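Local structure of putative oxidoreductase (Pseudomonas putida, 3L6D) at residues A174-T177 / V178-H182; T207-L210 / L211-S215; A287-T290 / K291-A294. The protein is a putative oxidoreductase that probably binds NADP, with a Rossmann-type domain followed by an all-helical domain. All coordinates share one frame; numbering follows the deposited sequence.

Contact 1 of 3, residues A174-T177 / V178-H182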
loop_
_atom_site.group_PDB
_atom_site.type_symbol
_atom_site.label_atom_id
_atom_site.label_comp_id
_atom_site.label_asym_id
_atom_site.label_seq_id
_atom_site.Cartn_x
_atom_site.Cartn_y
_atom_site.Cartn_z
ATOM N N ALA B 174 -19.652 -7.574 1.533
ATOM C CA ALA B 174 -18.501 -8.359 1.102
ATOM C C ALA B 174 -17.393 -7.423 0.640
ATOM O O ALA B 174 -16.212 -7.582 1.016
ATOM C CB ALA B 174 -18.903 -9.297 -0.065
ATOM N N PHE B 175 -17.768 -6.443 -0.168
ATOM C CA PHE B 175 -16.755 -5.545 -0.678
ATOM C C PHE B 175 -16.088 -4.760 0.463
ATOM O O PHE B 175 -14.872 -4.548 0.470
ATOM C CB PHE B 175 -17.345 -4.582 -1.683
ATOM C CG PHE B 175 -16.326 -3.625 -2.219
ATOM C CD1 PHE B 175 -15.275 -4.104 -3.001
ATOM C CD2 PHE B 175 -16.414 -2.279 -1.944
ATOM C CE1 PHE B 175 -14.282 -3.231 -3.497
ATOM C CE2 PHE B 175 -15.441 -1.382 -2.429
ATOM C CZ PHE B 175 -14.363 -1.880 -3.219
ATOM N N ALA B 176 -16.884 -4.301 1.416
ATOM C CA ALA B 176 -16.343 -3.538 2.531
ATOM C C ALA B 176 -15.426 -4.433 3.336
ATOM O O ALA B 176 -14.403 -3.977 3.819
ATOM C CB ALA B 176 -17.440 -2.990 3.412
ATOM N N THR B 177 -15.782 -5.709 3.474
ATOM C CA THR B 177 -14.953 -6.618 4.243
ATOM C C THR B 177 -13.548 -6.802 3.622
ATOM O O THR B 177 -12.527 -6.626 4.303
ATOM C CB THR B 177 -15.678 -7.989 4.451
ATOM O OG1 THR B 177 -16.842 -7.761 5.258
ATOM C CG2 THR B 177 -14.766 -8.992 5.153
ATOM N N VAL B 178 -13.499 -7.124 2.326
ATOM C CA VAL B 178 -12.248 -7.364 1.676
ATOM C C VAL B 178 -11.464 -6.045 1.452
ATOM O O VAL B 178 -10.222 -6.049 1.494
ATOM C CB VAL B 178 -12.463 -8.184 0.331
ATOM C CG1 VAL B 178 -13.329 -9.432 0.622
ATOM C CG2 VAL B 178 -13.117 -7.349 -0.742
ATOM N N LEU B 179 -12.172 -4.937 1.231
ATOM C CA LEU B 179 -11.499 -3.628 1.122
ATOM C C LEU B 179 -10.762 -3.296 2.440
ATOM O O LEU B 179 -9.614 -2.856 2.411
ATOM C CB LEU B 179 -12.485 -2.509 0.810
ATOM C CG LEU B 179 -11.940 -1.087 0.880
ATOM C CD1 LEU B 179 -11.188 -0.811 -0.386
ATOM C CD2 LEU B 179 -13.078 -0.095 1.021
ATOM N N HIS B 180 -11.424 -3.502 3.581
ATOM C CA HIS B 180 -10.780 -3.160 4.850
ATOM C C HIS B 180 -9.678 -4.183 5.200
ATOM O O HIS B 180 -8.651 -3.794 5.785
ATOM C CB HIS B 180 -11.785 -2.960 5.990
ATOM C CG HIS B 180 -12.560 -1.689 5.875
ATOM N ND1 HIS B 180 -13.671 -1.567 5.071
ATOM C CD2 HIS B 180 -12.366 -0.471 6.435
ATOM C CE1 HIS B 180 -14.147 -0.339 5.163
ATOM N NE2 HIS B 180 -13.357 0.354 5.966
ATOM N N ALA B 181 -9.869 -5.456 4.819
ATOM C CA ALA B 181 -8.814 -6.441 5.007
ATOM C C ALA B 181 -7.526 -5.953 4.302
ATOM O O ALA B 181 -6.457 -5.916 4.922
ATOM C CB ALA B 181 -9.220 -7.840 4.506
ATOM N N HIS B 182 -7.642 -5.532 3.045
ATOM C CA HIS B 182 -6.473 -5.044 2.316
ATOM C C HIS B 182 -5.887 -3.778 2.920
ATOM O O HIS B 182 -4.644 -3.698 3.116
ATOM C CB HIS B 182 -6.757 -4.828 0.832
ATOM C CG HIS B 182 -5.730 -3.979 0.145
ATOM N ND1 HIS B 182 -4.382 -4.291 0.152
ATOM C CD2 HIS B 182 -5.844 -2.809 -0.527
ATOM C CE1 HIS B 182 -3.717 -3.354 -0.505
ATOM N NE2 HIS B 182 -4.581 -2.455 -0.940
#
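Ala-176 and His-180 meet one turn apart on helix 169-199, the long helix that leads from the Rossmann-type domain into the helical C-terminal domain. Regular i-to-i+4 backbone bonds run through this part. Val-178 N donates to Ala-174 O, Leu-179 N to Phe-175 O, and Ala-181 N to Thr-177 O at 2.9 Å. The side-chain hydroxyl Thr-177 OG1 is hydrogen-bonded to Leu-173 O, one turn back.

Phe-175 and Leu-179 make the apolar contact. Leu-179 CB sits over one face of the Phe-175 ring, and the branch ends meet loosely, with Phe-175 CE2 4.4 Å from Leu-179 CD2. Both side chains also pack on Ile-142 of strand 140-145, and Phe-175 packs on Leu-211 of the second subunit.

Val-178 packs on the backbone instead, with CG1 3.4 Å from Ala-174 O.

The side-chain polar contact is made by the His-180 ring. Its CG stands anti to the carbonyl carbon (chi1 -73°), which folds the ring back along the helix toward Ala-176. Ala-176 O thus takes two bonds from one residue. His-180 N reaches it at 3.0 Å from one face of its carbonyl plane. His-180 ND1 comes from the opposite face at 2.8 Å with a fairly straight N-H (161°), and Ala-176 O lies almost exactly in the plane of the imidazole.

Contact 2 of 3, residues T207-L210 / L211-S215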
loop_
_atom_site.group_PDB
_atom_site.type_symbol
_atom_site.label_atom_id
_atom_site.label_comp_id
_atom_site.label_asym_id
_atom_site.label_seq_id
_atom_site.Cartn_x
_atom_site.Cartn_y
_atom_site.Cartn_z
ATOM N N THR B 207 13.765 6.156 9.594
ATOM C CA THR B 207 13.603 5.125 8.600
ATOM C C THR B 207 12.192 5.088 8.035
ATOM O O THR B 207 11.995 4.781 6.849
ATOM C CB THR B 207 14.053 3.792 9.174
ATOM O OG1 THR B 207 15.364 3.975 9.752
ATOM C CG2 THR B 207 14.137 2.755 8.093
ATOM N N ALA B 208 11.212 5.433 8.874
ATOM C CA ALA B 208 9.810 5.359 8.470
ATOM C C ALA B 208 9.575 6.233 7.261
ATOM O O ALA B 208 9.010 5.763 6.276
ATOM C CB ALA B 208 8.870 5.793 9.647
ATOM N N ARG B 209 10.012 7.494 7.307
ATOM C CA ARG B 209 9.735 8.372 6.155
ATOM C C ARG B 209 10.444 7.887 4.883
ATOM O O ARG B 209 9.849 7.887 3.798
ATOM C CB ARG B 209 10.070 9.837 6.412
ATOM C CG ARG B 209 9.788 10.726 5.208
ATOM C CD ARG B 209 9.615 12.169 5.636
ATOM N NE ARG B 209 8.224 12.377 6.022
ATOM C CZ ARG B 209 7.804 13.329 6.846
ATOM N NH1 ARG B 209 8.677 14.165 7.412
ATOM N NH2 ARG B 209 6.505 13.435 7.120
ATOM N N LEU B 210 11.700 7.476 5.024
ATOM C CA LEU B 210 12.436 6.923 3.876
ATOM C C LEU B 210 11.783 5.668 3.320
ATOM O O LEU B 210 11.731 5.495 2.109
ATOM C CB LEU B 210 13.896 6.625 4.220
ATOM C CG LEU B 210 14.787 6.366 2.995
ATOM C CD1 LEU B 210 14.802 7.576 2.029
ATOM C CD2 LEU B 210 16.239 5.956 3.378
ATOM N N LEU B 211 11.283 4.795 4.190
ATOM C CA LEU B 211 10.671 3.558 3.716
ATOM C C LEU B 211 9.421 3.876 2.897
ATOM O O LEU B 211 9.253 3.386 1.785
ATOM C CB LEU B 211 10.337 2.603 4.878
ATOM C CG LEU B 211 10.428 1.102 4.539
ATOM C CD1 LEU B 211 10.550 0.216 5.784
ATOM C CD2 LEU B 211 9.248 0.648 3.707
ATOM N N LEU B 212 8.574 4.743 3.434
ATOM C CA LEU B 212 7.394 5.178 2.699
ATOM C C LEU B 212 7.717 5.846 1.348
ATOM O O LEU B 212 7.135 5.498 0.300
ATOM C CB LEU B 212 6.537 6.104 3.577
ATOM C CG LEU B 212 5.239 6.607 2.921
ATOM C CD1 LEU B 212 4.305 5.421 2.669
ATOM C CD2 LEU B 212 4.529 7.661 3.766
ATOM N N GLU B 213 8.629 6.801 1.372
ATOM C CA GLU B 213 8.912 7.574 0.163
ATOM C C GLU B 213 9.591 6.712 -0.922
ATOM O O GLU B 213 9.289 6.879 -2.099
ATOM C CB GLU B 213 9.641 8.881 0.505
ATOM C CG GLU B 213 8.714 9.730 1.450
ATOM C CD GLU B 213 9.126 11.173 1.730
ATOM O OE1 GLU B 213 10.328 11.520 1.594
ATOM O OE2 GLU B 213 8.214 11.952 2.165
ATOM N N THR B 214 10.411 5.734 -0.508
ATOM C CA THR B 214 11.197 4.927 -1.447
ATOM C C THR B 214 10.351 3.784 -2.062
ATOM O O THR B 214 10.677 3.281 -3.130
ATOM C CB THR B 214 12.530 4.440 -0.793
ATOM O OG1 THR B 214 13.200 5.569 -0.197
ATOM C CG2 THR B 214 13.464 3.881 -1.841
ATOM N N SER B 215 9.256 3.401 -1.393
ATOM C CA SER B 215 8.384 2.320 -1.861
ATOM C C SER B 215 7.089 2.787 -2.530
ATOM O O SER B 215 6.481 2.016 -3.261
ATOM C CB SER B 215 8.015 1.395 -0.708
ATOM O OG SER B 215 7.183 2.080 0.222
#
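Leu-210 and Thr-214 meet one turn apart on helix 204-232. Leu-210 O is gripped by two donors of the same residue. Thr-214 N reaches it at 2.9 Å, with a somewhat bent N-H (146°). Thr-214 OG1 reaches it at 2.7 Å from the opposite face of the carbonyl plane. OG1 stands beside the backbone N of Thr-214 (chi1 -50°), and this turns the hydroxyl back down the helix. The bond gives a buried hydroxyl its acceptor. Leu-210 CD1 also lies against the hydroxyl, 3.4 Å from Thr-214 OG1.

The next residue repeats the scheme. Ser-215 N and Ser-215 OG both donate to Leu-211 O, again from opposite faces, with OG at 2.9 Å. Earlier carbonyls take plain backbone bonds: Leu-211 N to Thr-207 O, Leu-212 N to Ala-208 O, and Glu-213 N to Arg-209 O. Thr-207 OG1 is satisfied by Pro-203 O.

Arg-209 and Glu-213 lie side by side and point the same way. The carboxylate of Glu-213 lies against the aliphatic part of Arg-209, with Arg-209 CG 3.6 Å from Glu-213 CD. The salt bridge is long, 3.9 Å from Arg-209 NE to Glu-213 OE2. That oxygen lies well out of the guanidinium plane, so no N-H points at it and the attraction is of charges alone. The stronger partner of this guanidinium is Glu-231 of the second subunit, which forms a salt bridge with NH1. Leu-211 packs on Phe-190 and Val-194 of helix 169-199, and Leu-210 on Phe-175 of the second subunit. A threonine or serine hydroxyl bonded to the carbonyl one turn back, and an arginine-glutamate pair four residues apart, are familiar features of alpha-helices.

Contact 3 of 3, residues A287-T290 / K291-A294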
loop_
_atom_site.group_PDB
_atom_site.type_symbol
_atom_site.label_atom_id
_atom_site.label_comp_id
_atom_site.label_asym_id
_atom_site.label_seq_id
_atom_site.Cartn_x
_atom_site.Cartn_y
_atom_site.Cartn_z
ATOM N N ALA B 287 0.813 -11.466 -10.222
ATOM C CA ALA B 287 -0.631 -11.280 -10.006
ATOM C C ALA B 287 -1.415 -12.604 -10.038
ATOM O O ALA B 287 -2.539 -12.635 -9.553
ATOM C CB ALA B 287 -1.225 -10.282 -10.992
ATOM N N ALA B 288 -0.825 -13.689 -10.559
ATOM C CA ALA B 288 -1.514 -14.996 -10.565
ATOM C C ALA B 288 -1.668 -15.527 -9.153
ATOM O O ALA B 288 -2.430 -16.487 -8.912
ATOM C CB ALA B 288 -0.779 -16.031 -11.427
ATOM N N THR B 289 -0.936 -14.934 -8.219
ATOM C CA THR B 289 -1.130 -15.234 -6.800
ATOM C C THR B 289 -2.624 -15.147 -6.463
ATOM O O THR B 289 -3.151 -15.960 -5.699
ATOM C CB THR B 289 -0.326 -14.277 -5.894
ATOM O OG1 THR B 289 1.070 -14.393 -6.190
ATOM C CG2 THR B 289 -0.530 -14.620 -4.400
ATOM N N THR B 290 -3.299 -14.141 -7.030
ATOM C CA THR B 290 -4.740 -14.002 -6.909
ATOM C C THR B 290 -5.527 -15.297 -7.163
ATOM O O THR B 290 -6.422 -15.666 -6.358
ATOM C CB THR B 290 -5.243 -12.859 -7.841
ATOM O OG1 THR B 290 -4.539 -11.648 -7.485
ATOM C CG2 THR B 290 -6.710 -12.620 -7.632
ATOM N N LYS B 291 -5.220 -15.971 -8.273
ATOM C CA LYS B 291 -5.918 -17.204 -8.665
ATOM C C LYS B 291 -5.726 -18.369 -7.687
ATOM O O LYS B 291 -6.587 -19.252 -7.620
ATOM C CB LYS B 291 -5.503 -17.650 -10.076
ATOM C CG LYS B 291 -6.063 -16.793 -11.219
ATOM C CD LYS B 291 -5.125 -16.744 -12.447
ATOM C CE LYS B 291 -4.979 -18.061 -13.166
ATOM N NZ LYS B 291 -3.871 -18.041 -14.177
ATOM N N SER B 292 -4.636 -18.357 -6.919
ATOM C CA SER B 292 -4.327 -19.434 -5.972
ATOM C C SER B 292 -5.333 -19.488 -4.822
ATOM O O SER B 292 -5.458 -20.511 -4.126
ATOM C CB SER B 292 -2.877 -19.335 -5.453
ATOM O OG SER B 292 -2.689 -18.336 -4.453
ATOM N N PHE B 293 -6.083 -18.401 -4.645
ATOM C CA PHE B 293 -7.140 -18.395 -3.640
ATOM C C PHE B 293 -8.465 -18.998 -4.113
ATOM O O PHE B 293 -9.386 -19.207 -3.306
ATOM C CB PHE B 293 -7.341 -16.980 -3.102
ATOM C CG PHE B 293 -6.138 -16.448 -2.378
ATOM C CD1 PHE B 293 -5.224 -15.636 -3.023
ATOM C CD2 PHE B 293 -5.926 -16.770 -1.034
ATOM C CE1 PHE B 293 -4.114 -15.151 -2.351
ATOM C CE2 PHE B 293 -4.809 -16.297 -0.347
ATOM C CZ PHE B 293 -3.905 -15.478 -1.002
ATOM N N ALA B 294 -8.566 -19.269 -5.413
ATOM C CA ALA B 294 -9.847 -19.659 -6.015
ATOM C C ALA B 294 -10.342 -21.011 -5.513
ATOM O O ALA B 294 -9.534 -21.885 -5.183
ATOM C CB ALA B 294 -9.747 -19.655 -7.526
#
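Between Ala-287 and Ala-294 the backbone bonds run i to i+3, as in a 3-10 helix, in the chain that follows helix 264-281. Lys-291 N to Ala-288 O is weak and bent (124°). Ser-292 N to Thr-289 O is 3.1 Å, and Phe-293 N to Thr-290 O is straighter (158°). Ser-292 N and Phe-293 N each approach their acceptor from above the carbonyl plane.

Ser-292 OG adds a second bond to Thr-289 O. At 2.7 Å it lies in the carbonyl plane, on a lone pair. The hydroxyl is held between the backbone N and the carbonyl carbon of its own residue (chi1 78°), which aims it at the carbonyl three residues back. With an alanine here, Thr-289 O would probably lose its in-plane partner on the lone pair, keeping the out-of-plane bond from Ser-292 N, and the turn would be less firmly held.

Thr-290 OG1 likewise bonds to Ala-287 O, 3.0 Å away. Thr-289 OG1 is taken by Ile-286 O, and Lys-291 NZ by Gln-284 OE1. Lys-291 also makes a cation-pi contact with Phe-235.

Thr-289 and Phe-293 run side by side and both pack on Val-272 of helix 264-281. Thr-289 CG2 is 4.2 Å from Phe-293 CE1. Thr-289 O approaches the ring obliquely, 3.4 Å from Phe-293 CD1. Thr-290 O lies at the ring edge, in its plane, 3.5 Å from Phe-293 CD1.

In the fold
All three contacts lie in the C-terminal part of the chain, and within one chain none touches another. Contact 1 is on the helix that also packs on the sheet of the N-terminal domain. Contacts 1 and 2 sit on consecutive helices, 169-199 and 204-232, with centres 26 Å apart and nearest atoms about 12 Å apart. Contact 3 comes closer to contact 1, with nearest atoms about 10 Å apart, than to contact 2, at about 16 Å. The dimer joins what the chain separates. Contact 1 of one subunit packs against contact 2 of the other, through Phe-175 on Leu-211 and Leu-179 on Ser-215. Contact 3 packs on Phe-191 of the second subunit.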